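PDB 7DVE: 6'''-hydroxyparomomycin C oxidase from Microbacterium trichothecenolyticum, which oxidises the C3 hydroxyl of the sugar in C-glycosides such as isoorientin and mangiferin, using FAD and passing the electrons to oxygen to give hydrogen peroxide. Local coordinates for residues T129-I141 and W332-Q344. Residues are numbered along the deposited sequence; the frame is centred on the assembly and turned at random.
With FAD (flavin-adenine dinucleotide), chain C.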
loop_
_atom_site.group_PDB
_atom_site.type_symbol
_atom_site.label_atom_id
_atom_site.label_comp_id
_atom_site.label_asym_id
_atom_site.label_seq_id
_atom_site.Cartn_x
_atom_site.Cartn_y
_atom_site.Cartn_z
ATOM N N THR A 129 -8.106 -3.227 0.547
ATOM C CA THR A 129 -8.768 -4.375 1.170
ATOM C C THR A 129 -7.959 -4.960 2.327
ATOM O O THR A 129 -8.131 -6.135 2.670
ATOM C CB THR A 129 -9.073 -5.469 0.145
ATOM O OG1 THR A 129 -7.860 -5.864 -0.480
ATOM C CG2 THR A 129 -10.073 -4.998 -0.903
ATOM N N GLY A 130 -7.042 -4.174 2.890
ATOM C CA GLY A 130 -6.572 -4.312 4.258
ATOM C C GLY A 130 -5.771 -5.545 4.629
ATOM O O GLY A 130 -5.571 -5.759 5.823
ATOM N N ALA A 131 -5.289 -6.360 3.680
ATOM C CA ALA A 131 -4.558 -7.569 4.059
ATOM C C ALA A 131 -3.111 -7.238 4.462
ATOM O O ALA A 131 -2.390 -6.552 3.720
ATOM C CB ALA A 131 -4.587 -8.588 2.928
ATOM N N CYS A 132 -2.676 -7.737 5.636
ATOM C CA CYS A 132 -1.397 -7.337 6.228
ATOM C C CYS A 132 -0.527 -8.512 6.672
ATOM O O CYS A 132 -0.176 -8.619 7.849
ATOM C CB CYS A 132 -1.634 -6.410 7.416
ATOM S SG CYS A 132 -2.248 -4.774 7.007
ATOM N N PRO A 133 -0.088 -9.366 5.752
ATOM C CA PRO A 133 0.858 -10.422 6.138
ATOM C C PRO A 133 2.245 -9.868 6.435
ATOM O O PRO A 133 2.615 -8.759 6.033
ATOM C CB PRO A 133 0.891 -11.340 4.915
ATOM C CG PRO A 133 0.595 -10.439 3.770
ATOM C CD PRO A 133 -0.301 -9.316 4.296
ATOM N N ARG A 134 3.032 -10.686 7.170
ATOM C CA ARG A 134 4.444 -10.435 7.397
ATOM C C ARG A 134 5.252 -11.066 6.270
ATOM O O ARG A 134 4.850 -12.097 5.725
ATOM C CB ARG A 134 4.880 -11.023 8.736
ATOM C CG ARG A 134 4.393 -10.228 9.945
ATOM C CD ARG A 134 4.891 -10.831 11.240
ATOM N NE ARG A 134 4.412 -10.080 12.396
ATOM C CZ ARG A 134 5.163 -9.770 13.442
ATOM N NH1 ARG A 134 6.435 -10.141 13.516
ATOM N NH2 ARG A 134 4.631 -9.061 14.438
ATOM N N PRO A 135 6.371 -10.462 5.878
ATOM C CA PRO A 135 7.243 -11.110 4.897
ATOM C C PRO A 135 7.864 -12.367 5.490
ATOM O O PRO A 135 8.112 -12.454 6.695
ATOM C CB PRO A 135 8.307 -10.047 4.608
ATOM C CG PRO A 135 8.343 -9.203 5.857
ATOM C CD PRO A 135 6.928 -9.185 6.362
ATOM N N ASN A 136 8.115 -13.346 4.622
ATOM C CA ASN A 136 8.715 -14.617 5.005
ATOM C C ASN A 136 9.948 -14.903 4.145
ATOM O O ASN A 136 10.055 -14.428 3.012
ATOM C CB ASN A 136 7.680 -15.743 4.877
ATOM C CG ASN A 136 8.120 -17.031 5.557
ATOM O OD1 ASN A 136 8.986 -17.030 6.450
ATOM N ND2 ASN A 136 7.497 -18.142 5.166
ATOM N N ASP A 137 10.880 -15.671 4.690
ATOM C CA ASP A 137 12.051 -16.197 3.946
ATOM C C ASP A 137 12.736 -15.050 3.189
ATOM O O ASP A 137 12.989 -13.992 3.783
ATOM C CB ASP A 137 11.579 -17.374 3.085
ATOM C CG ASP A 137 11.328 -18.652 3.902
ATOM O OD1 ASP A 137 11.483 -18.629 5.152
ATOM O OD2 ASP A 137 10.984 -19.690 3.286
ATOM N N SER A 138 13.024 -15.191 1.889
ATOM C CA SER A 138 13.804 -14.201 1.139
ATOM C C SER A 138 13.100 -12.854 0.969
ATOM O O SER A 138 13.780 -11.874 0.657
ATOM C CB SER A 138 14.194 -14.756 -0.248
ATOM O OG SER A 138 13.032 -14.926 -1.076
ATOM N N GLU A 139 11.788 -12.752 1.185
ATOM C CA GLU A 139 11.196 -11.413 1.202
ATOM C C GLU A 139 11.679 -10.542 2.356
ATOM O O GLU A 139 11.403 -9.336 2.339
ATOM C CB GLU A 139 9.667 -11.443 1.302
ATOM C CG GLU A 139 8.963 -12.617 0.681
ATOM C CD GLU A 139 7.472 -12.578 0.984
ATOM O OE1 GLU A 139 7.078 -12.988 2.097
ATOM O OE2 GLU A 139 6.692 -12.116 0.134
ATOM N N ARG A 140 12.317 -11.111 3.374
ATOM C CA ARG A 140 12.620 -10.370 4.587
ATOM C C ARG A 140 13.912 -9.595 4.424
ATOM O O ARG A 140 14.893 -10.104 3.869
ATOM C CB ARG A 140 12.721 -11.317 5.787
ATOM C CG ARG A 140 11.387 -11.996 6.117
ATOM C CD ARG A 140 11.487 -12.940 7.301
ATOM N NE ARG A 140 11.802 -12.271 8.556
ATOM C CZ ARG A 140 10.914 -11.907 9.475
ATOM N NH1 ARG A 140 9.614 -11.999 9.257
ATOM N NH2 ARG A 140 11.344 -11.451 10.653
ATOM N N ILE A 141 13.918 -8.360 4.916
ATOM C CA ILE A 141 15.138 -7.563 4.835
ATOM C C ILE A 141 16.130 -8.115 5.864
ATOM O O ILE A 141 15.922 -8.029 7.078
ATOM C CB ILE A 141 14.853 -6.071 5.034
ATOM C CG1 ILE A 141 13.942 -5.576 3.901
ATOM C CG2 ILE A 141 16.137 -5.299 4.996
ATOM C CD1 ILE A 141 13.085 -4.372 4.235
ATOM N N TRP A 332 -4.951 -16.793 4.350
ATOM C CA TRP A 332 -3.594 -16.499 3.938
ATOM C C TRP A 332 -2.866 -17.806 3.651
ATOM O O TRP A 332 -2.828 -18.693 4.507
ATOM C CB TRP A 332 -2.896 -15.726 5.054
ATOM C CG TRP A 332 -1.451 -15.432 4.843
ATOM C CD1 TRP A 332 -0.780 -15.397 3.652
ATOM C CD2 TRP A 332 -0.494 -15.096 5.860
ATOM N NE1 TRP A 332 0.532 -15.065 3.866
ATOM C CE2 TRP A 332 0.738 -14.883 5.211
ATOM C CE3 TRP A 332 -0.562 -14.966 7.255
ATOM C CZ2 TRP A 332 1.894 -14.532 5.901
ATOM C CZ3 TRP A 332 0.577 -14.625 7.948
ATOM C CH2 TRP A 332 1.798 -14.416 7.272
ATOM N N VAL A 333 -2.309 -17.930 2.446
ATOM C CA VAL A 333 -1.468 -19.058 2.062
ATOM C C VAL A 333 -0.055 -18.510 1.916
ATOM O O VAL A 333 0.277 -17.912 0.879
ATOM C CB VAL A 333 -1.942 -19.724 0.763
ATOM C CG1 VAL A 333 -1.201 -21.061 0.567
ATOM C CG2 VAL A 333 -3.463 -19.905 0.769
ATOM N N PRO A 334 0.799 -18.693 2.924
ATOM C CA PRO A 334 2.043 -17.916 2.996
ATOM C C PRO A 334 3.075 -18.291 1.946
ATOM O O PRO A 334 3.198 -19.444 1.530
ATOM C CB PRO A 334 2.567 -18.218 4.405
ATOM C CG PRO A 334 1.321 -18.571 5.182
ATOM C CD PRO A 334 0.438 -19.306 4.215
ATOM N N PHE A 335 3.798 -17.255 1.515
ATOM C CA PHE A 335 5.030 -17.380 0.746
ATOM C C PHE A 335 6.080 -18.219 1.482
ATOM O O PHE A 335 6.304 -18.047 2.683
ATOM C CB PHE A 335 5.570 -15.966 0.484
ATOM C CG PHE A 335 6.891 -15.924 -0.244
ATOM C CD1 PHE A 335 8.102 -16.125 0.440
ATOM C CD2 PHE A 335 6.931 -15.656 -1.615
ATOM C CE1 PHE A 335 9.313 -16.076 -0.238
ATOM C CE2 PHE A 335 8.145 -15.594 -2.291
ATOM C CZ PHE A 335 9.339 -15.811 -1.605
ATOM N N THR A 336 6.747 -19.114 0.741
ATOM C CA THR A 336 7.995 -19.753 1.164
ATOM C C THR A 336 8.970 -19.774 -0.009
ATOM O O THR A 336 8.559 -19.794 -1.174
ATOM C CB THR A 336 7.798 -21.192 1.670
ATOM O OG1 THR A 336 7.293 -22.019 0.612
ATOM C CG2 THR A 336 6.846 -21.238 2.871
ATOM N N ASP A 337 10.270 -19.766 0.305
ATOM C CA ASP A 337 11.291 -19.805 -0.743
ATOM C C ASP A 337 11.030 -20.938 -1.731
ATOM O O ASP A 337 11.223 -20.776 -2.944
ATOM C CB ASP A 337 12.683 -19.968 -0.124
ATOM C CG ASP A 337 13.277 -18.654 0.341
ATOM O OD1 ASP A 337 12.623 -17.623 0.136
ATOM O OD2 ASP A 337 14.383 -18.641 0.915
ATOM N N ASP A 338 10.582 -22.090 -1.223
ATOM C CA ASP A 338 10.284 -23.260 -2.041
ATOM C C ASP A 338 8.992 -23.099 -2.852
ATOM O O ASP A 338 8.853 -23.726 -3.911
ATOM C CB ASP A 338 10.171 -24.478 -1.132
ATOM C CG ASP A 338 11.139 -24.418 0.074
ATOM O OD1 ASP A 338 12.382 -24.495 -0.115
ATOM O OD2 ASP A 338 10.637 -24.207 1.219
ATOM N N MET A 339 8.031 -22.298 -2.366
ATOM C CA MET A 339 6.734 -22.089 -3.024
ATOM C C MET A 339 6.465 -20.589 -3.107
ATOM O O MET A 339 5.633 -20.057 -2.363
ATOM C CB MET A 339 5.602 -22.780 -2.258
ATOM C CG MET A 339 5.436 -24.274 -2.457
ATOM S SD MET A 339 5.343 -24.713 -4.184
ATOM C CE MET A 339 3.618 -24.281 -4.495
ATOM N N PRO A 340 7.144 -19.878 -4.016
ATOM C CA PRO A 340 7.307 -18.422 -3.858
ATOM C C PRO A 340 6.133 -17.591 -4.377
ATOM O O PRO A 340 6.293 -16.697 -5.213
ATOM C CB PRO A 340 8.611 -18.157 -4.626
ATOM C CG PRO A 340 8.654 -19.196 -5.674
ATOM C CD PRO A 340 7.966 -20.416 -5.117
ATOM N N PHE A 341 4.942 -17.828 -3.813
ATOM C CA PHE A 341 3.758 -17.029 -4.097
ATOM C C PHE A 341 3.045 -16.666 -2.805
ATOM O O PHE A 341 2.897 -17.496 -1.903
ATOM C CB PHE A 341 2.784 -17.774 -5.031
ATOM C CG PHE A 341 3.467 -18.730 -5.940
ATOM C CD1 PHE A 341 4.129 -18.275 -7.059
ATOM C CD2 PHE A 341 3.512 -20.082 -5.635
ATOM C CE1 PHE A 341 4.819 -19.168 -7.888
ATOM C CE2 PHE A 341 4.195 -20.979 -6.451
ATOM C CZ PHE A 341 4.849 -20.524 -7.581
ATOM N N HIS A 342 2.590 -15.426 -2.718
ATOM C CA HIS A 342 1.680 -15.047 -1.646
ATOM C C HIS A 342 0.256 -15.330 -2.122
ATOM O O HIS A 342 -0.143 -14.864 -3.194
ATOM C CB HIS A 342 1.853 -13.579 -1.277
ATOM C CG HIS A 342 0.678 -12.995 -0.568
ATOM N ND1 HIS A 342 0.474 -13.155 0.786
ATOM C CD2 HIS A 342 -0.376 -12.274 -1.029
ATOM C CE1 HIS A 342 -0.639 -12.537 1.134
ATOM N NE2 HIS A 342 -1.171 -11.988 0.052
ATOM N N GLY A 343 -0.500 -16.107 -1.349
ATOM C CA GLY A 343 -1.850 -16.488 -1.718
ATOM C C GLY A 343 -2.862 -15.925 -0.738
ATOM O O GLY A 343 -2.639 -15.926 0.473
ATOM N N GLN A 344 -3.978 -15.458 -1.262
ATOM C CA GLN A 344 -5.066 -15.114 -0.379
ATOM C C GLN A 344 -6.359 -15.591 -1.013
ATOM O O GLN A 344 -6.526 -15.526 -2.235
ATOM C CB GLN A 344 -5.120 -13.611 -0.076
ATOM C CG GLN A 344 -5.123 -12.712 -1.279
ATOM C CD GLN A 344 -4.712 -11.287 -0.932
ATOM O OE1 GLN A 344 -3.685 -11.046 -0.264
ATOM N NE2 GLN A 344 -5.512 -10.334 -1.386
HETATM P PA FAD C . -0.432 5.990 -0.749
HETATM O O1A FAD C . -0.541 6.121 -2.223
HETATM O O2A FAD C . -1.351 5.069 -0.042
HETATM O O5B FAD C . -0.591 7.514 -0.244
HETATM C C5B FAD C . 0.277 8.518 -0.777
HETATM C C4B FAD C . -0.402 9.863 -0.726
HETATM O O4B FAD C . 0.585 10.816 -1.218
HETATM C C3B FAD C . -1.578 9.931 -1.722
HETATM O O3B FAD C . -2.744 10.391 -1.012
HETATM C C2B FAD C . -1.082 11.001 -2.706
HETATM O O2B FAD C . -2.149 11.830 -3.174
HETATM C C1B FAD C . -0.164 11.846 -1.846
HETATM N N9A FAD C . 0.775 12.660 -2.701
HETATM C C8A FAD C . 1.515 12.095 -3.669
HETATM N N7A FAD C . 2.254 13.048 -4.248
HETATM C C5A FAD C . 1.975 14.209 -3.653
HETATM C C6A FAD C . 2.457 15.443 -3.854
HETATM N N6A FAD C . 3.367 15.571 -4.819
HETATM N N1A FAD C . 2.056 16.503 -3.125
HETATM C C2A FAD C . 1.100 16.288 -2.130
HETATM N N3A FAD C . 0.617 14.982 -1.926
HETATM C C4A FAD C . 1.063 13.971 -2.691
HETATM N N1 FAD C . -2.112 -3.172 0.220
HETATM C C2 FAD C . -1.874 -4.174 1.144
HETATM O O2 FAD C . -0.819 -4.142 1.766
HETATM N N3 FAD C . -2.817 -5.196 1.339
HETATM C C4 FAD C . -4.037 -5.176 0.627
HETATM O O4 FAD C . -4.869 -6.067 0.824
HETATM C C4X FAD C . -4.259 -4.161 -0.298
HETATM N N5 FAD C . -5.381 -4.112 -1.058
HETATM C C5X FAD C . -5.617 -3.025 -1.848
HETATM C C6 FAD C . -6.837 -2.883 -2.536
HETATM C C7 FAD C . -7.127 -1.759 -3.302
HETATM C C7M FAD C . -8.484 -1.631 -4.039
HETATM C C8 FAD C . -6.178 -0.740 -3.401
HETATM C C8M FAD C . -6.484 0.509 -4.249
HETATM C C9 FAD C . -4.955 -0.874 -2.727
HETATM C C9A FAD C . -4.662 -2.012 -1.955
HETATM N N10 FAD C . -3.477 -2.154 -1.318
HETATM C C10 FAD C . -3.287 -3.173 -0.477
HETATM C "C1'" FAD C . -2.350 -1.193 -1.483
HETATM C "C2'" FAD C . -2.235 -0.125 -0.387
HETATM O "O2'" FAD C . -3.369 0.752 -0.488
HETATM C "C3'" FAD C . -0.881 0.648 -0.518
HETATM O "O3'" FAD C . 0.217 -0.263 -0.369
HETATM C "C4'" FAD C . -0.724 1.688 0.593
HETATM O "O4'" FAD C . -1.814 2.597 0.550
HETATM C "C5'" FAD C . 0.598 2.481 0.407
HETATM O "O5'" FAD C . 0.642 3.601 1.315
HETATM P P FAD C . 1.531 4.929 1.058
HETATM O O1P FAD C . 1.204 6.016 2.021
HETATM O O2P FAD C . 2.925 4.446 0.957
HETATM O O3P FAD C . 1.071 5.590 -0.346
#
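E139 lies along the ring of F335. From CB, a chi1 of -31°, with CG anti to the carbonyl carbon, swings CG over one face of the ring as a CH-pi contact, 3.7 Å from the centroid. Beyond it the chain runs extended, carrying CD over F335 CG and CD1 and stacking the carboxylate almost flat on the ring, the planes 12° apart. OE1 accepts the backbone N of N136 at 2.8 Å, and OE2 takes the amides of A486 and C487, so a buried carboxylate, probably ionised, is met by three backbone N-H groups. Glutamate suits this place by joining an apolar CG to two acceptors. With a leucine here, those three amides would probably be left without their acceptor, and F335 without the flat carboxylate stacked on it.

F335 turns its CG anti to the backbone N (chi1 177°), which sets the ring face against E139, while its carbonyl O receives N136 ND2 at 2.8 Å, nearly in line with the C=O. At the turn T336-M339, aspartates serve as acceptors: D337 N gives a straight bond to the anti lone pair of D137 OD2 (3.1 Å), and D337 OD1 accepts S138 N and S138 OG from opposite faces of its plane. These donors probably ease the repulsion between D137 OD2 and D337 OD1, 4.1 Å apart. Nearer the flavin, P133, a compact apolar ring, puts CB 3.5 Å from W332 CZ2, over the indole face, and CG against H342 CE1; the H342 side chain is about 6 Å from that of H444, the inferred proton acceptor.

In this GMC oxidoreductase, loop 129-141, whose A131 pairs with the FAD pyrimidine edge, thus runs from the flavin along the hairpin of strands 330-333 and 341-347, with helix 149-161 against R134 and P135, and helix 406-424 against F341.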